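Local coordinates for putative carbohydrate binding protein (Pseudomonas aeruginosa, PDB 3QEC) that is of uncertain function but probably binds carbohydrates such as heparin, and may take part in carbohydrate transport and biofilm formation, at residues Pro8-Glu12 with His13-Ala17. Sequence-based numbering, arbitrary orientation.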
ATOM      1  N   PRO A   8     -16.458  -9.062   0.508  1.00 71.71           N
ATOM      2  CA  PRO A   8     -17.248  -9.870  -0.438  1.00 70.72           C
ATOM      3  C   PRO A   8     -16.571 -11.211  -0.738  1.00 72.71           C
ATOM      4  O   PRO A   8     -15.413 -11.410  -0.356  1.00 72.11           O
ATOM      5  CB  PRO A   8     -17.309  -8.985  -1.686  1.00 70.75           C
ATOM      6  CG  PRO A   8     -16.125  -8.123  -1.606  1.00 73.48           C
ATOM      7  CD  PRO A   8     -15.852  -7.890  -0.163  1.00 70.33           C
ATOM      8  N   ASP A   9     -17.280 -12.134  -1.406  1.00 68.48           N
ATOM      9  CA  ASP A   9     -16.681 -13.410  -1.808  1.00 68.42           C
ATOM     10  C   ASP A   9     -15.519 -13.140  -2.773  1.00 70.32           C
ATOM     11  O   ASP A   9     -15.591 -12.188  -3.566  1.00 69.01           O
ATOM     12  CB  ASP A   9     -17.724 -14.328  -2.480  1.00 71.59           C
ATOM     13  CG  ASP A   9     -18.860 -14.825  -1.601  1.00 88.16           C
ATOM     14  OD1 ASP A   9     -18.647 -14.979  -0.365  1.00 88.82           O
ATOM     15  OD2 ASP A   9     -19.941 -15.133  -2.153  1.00 97.09           O
ATOM     16  N   PHE A  10     -14.443 -13.941  -2.682  1.00 65.76           N
ATOM     17  CA  PHE A  10     -13.275 -13.809  -3.556  1.00 63.05           C
ATOM     18  C   PHE A  10     -13.721 -13.889  -5.038  1.00 66.92           C
ATOM     19  O   PHE A  10     -14.326 -14.890  -5.427  1.00 66.83           O
ATOM     20  CB  PHE A  10     -12.213 -14.878  -3.223  1.00 63.98           C
ATOM     21  CG  PHE A  10     -10.921 -14.716  -3.989  1.00 62.84           C
ATOM     22  CD1 PHE A  10      -9.962 -13.798  -3.580  1.00 63.39           C
ATOM     23  CD2 PHE A  10     -10.663 -15.485  -5.118  1.00 63.34           C
ATOM     24  CE1 PHE A  10      -8.767 -13.660  -4.278  1.00 63.07           C
ATOM     25  CE2 PHE A  10      -9.470 -15.345  -5.818  1.00 64.47           C
ATOM     26  CZ  PHE A  10      -8.526 -14.441  -5.389  1.00 62.05           C
ATOM     27  N   PRO A  11     -13.510 -12.807  -5.839  1.00 63.75           N
ATOM     28  CA  PRO A  11     -13.987 -12.804  -7.237  1.00 63.36           C
ATOM     29  C   PRO A  11     -12.972 -13.397  -8.221  1.00 68.44           C
ATOM     30  O   PRO A  11     -12.116 -12.688  -8.762  1.00 68.45           O
ATOM     31  CB  PRO A  11     -14.226 -11.314  -7.508  1.00 64.03           C
ATOM     32  CG  PRO A  11     -13.297 -10.594  -6.575  1.00 67.13           C
ATOM     33  CD  PRO A  11     -12.846 -11.530  -5.502  1.00 63.60           C
ATOM     34  N   GLU A  12     -13.087 -14.702  -8.459  1.00 66.00           N
ATOM     35  CA  GLU A  12     -12.202 -15.484  -9.331  1.00 64.95           C
ATOM     36  C   GLU A  12     -12.060 -14.864 -10.723  1.00 63.85           C
ATOM     37  O   GLU A  12     -10.915 -14.705 -11.178  1.00 62.53           O
ATOM     38  CB  GLU A  12     -12.689 -16.936  -9.438  1.00 67.92           C
ATOM     39  CG  GLU A  12     -12.586 -17.716  -8.130  1.00 85.15           C
ATOM     40  CD  GLU A  12     -13.330 -19.045  -8.025  1.00117.05           C
ATOM     41  OE1 GLU A  12     -13.509 -19.728  -9.061  1.00106.39           O
ATOM     42  OE2 GLU A  12     -13.695 -19.423  -6.885  1.00113.20           O
ATOM     43  N   HIS A  13     -13.204 -14.484 -11.377  1.00 57.06           N
ATOM     44  CA  HIS A  13     -13.249 -13.885 -12.704  0.50 55.13           C
ATOM     45  C   HIS A  13     -12.359 -12.607 -12.785  1.00 59.11           C
ATOM     46  O   HIS A  13     -11.652 -12.394 -13.781  1.00 59.70           O
ATOM     47  CB  HIS A  13     -14.722 -13.596 -13.074  0.50 55.26           C
ATOM     48  CG  HIS A  13     -15.483 -12.790 -12.060  0.50 57.71           C
ATOM     49  ND1 HIS A  13     -15.963 -13.360 -10.892  0.50 59.58           N
ATOM     50  CD2 HIS A  13     -15.834 -11.484 -12.084  0.50 58.18           C
ATOM     51  CE1 HIS A  13     -16.568 -12.381 -10.244  0.50 58.68           C
ATOM     52  NE2 HIS A  13     -16.526 -11.239 -10.926  0.50 58.26           N
ATOM     53  N   GLU A  14     -12.439 -11.752 -11.750  1.00 55.37           N
ATOM     54  CA  GLU A  14     -11.680 -10.498 -11.715  1.00 53.65           C
ATOM     55  C   GLU A  14     -10.181 -10.762 -11.750  1.00 60.42           C
ATOM     56  O   GLU A  14      -9.474 -10.057 -12.462  1.00 62.34           O
ATOM     57  CB  GLU A  14     -12.056  -9.666 -10.491  1.00 54.06           C
ATOM     58  CG  GLU A  14     -13.401  -8.984 -10.648  1.00 51.66           C
ATOM     59  CD  GLU A  14     -13.794  -8.100  -9.483  1.00 64.36           C
ATOM     60  OE1 GLU A  14     -12.897  -7.442  -8.912  1.00 57.13           O
ATOM     61  OE2 GLU A  14     -15.004  -8.027  -9.171  1.00 61.11           O
ATOM     62  N   TYR A  15      -9.704 -11.801 -11.026  1.00 55.93           N
ATOM     63  CA  TYR A  15      -8.290 -12.165 -11.001  1.00 54.45           C
ATOM     64  C   TYR A  15      -7.877 -12.873 -12.315  1.00 59.53           C
ATOM     65  O   TYR A  15      -6.786 -12.606 -12.828  1.00 60.99           O
ATOM     66  CB  TYR A  15      -7.969 -13.011  -9.748  1.00 54.84           C
ATOM     67  CG  TYR A  15      -7.883 -12.149  -8.501  1.00 54.59           C
ATOM     68  CD1 TYR A  15      -6.711 -11.465  -8.183  1.00 55.11           C
ATOM     69  CD2 TYR A  15      -9.006 -11.923  -7.703  1.00 55.23           C
ATOM     70  CE1 TYR A  15      -6.650 -10.599  -7.090  1.00 55.17           C
ATOM     71  CE2 TYR A  15      -8.956 -11.065  -6.601  1.00 55.36           C
ATOM     72  CZ  TYR A  15      -7.770 -10.412  -6.293  1.00 61.90           C
ATOM     73  OH  TYR A  15      -7.690  -9.563  -5.212  1.00 58.22           O
ATOM     74  N   ALA A  16      -8.762 -13.718 -12.886  1.00 54.75           N
ATOM     75  CA  ALA A  16      -8.518 -14.453 -14.135  1.00 53.58           C
ATOM     76  C   ALA A  16      -8.330 -13.503 -15.340  1.00 57.15           C
ATOM     77  O   ALA A  16      -7.464 -13.747 -16.182  1.00 58.19           O
ATOM     78  CB  ALA A  16      -9.663 -15.416 -14.406  1.00 54.70           C
ATOM     79  N   ALA A  17      -9.091 -12.402 -15.386  1.00 51.84           N
ATOM     80  CA  ALA A  17      -9.020 -11.405 -16.459  1.00 49.88           C
ATOM     81  C   ALA A  17      -7.729 -10.558 -16.409  1.00 53.49           C
ATOM     82  O   ALA A  17      -7.433  -9.870 -17.380  1.00 54.38           O
ATOM     83  CB  ALA A  17     -10.244 -10.492 -16.405  1.00 49.64           C
TER
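Pro11 takes the N-cap position of the short helix 12-16, its O accepting weak hydrogen bonds from Glu14 N and Tyr15 N, while a firmer one, 2.9 Å long, runs from Ala16 N to Glu12 O. Proline suits this place because the N-cap residue needs no N-H of its own for the helix's i to i-4 bonds, so its lack of one costs nothing here. Its ring lies against Glu14, whose carboxylate carbon CD comes within 3.8 Å of Pro11 CB. The helix, little more than one turn long, stands at the N-terminal end of the chain, packed beside helix 54-63, where Tyr55 meets both Phe10 and Pro11. Phe10 and Tyr15, five residues apart, have rings 9° from parallel with centroids 4.7 Å apart, displaced so far that little of one covers the other. With CG anti to its backbone N (chi1 -174°), Phe10 extends its ring to this position. A flat ring at each place lets Phe10 CZ lie over the rim of one Tyr15 face, 3.5 Å from Tyr15 CD2, and the tyrosine hydroxyl adds a polar end that hydrogen-bonds Thr53 OG1. Of the two glutamates, Glu14 accepts a hydrogen bond from Ser54 N through OE1, and the exposed Glu12 forms a salt bridge from OE2 to Arg83 NH1.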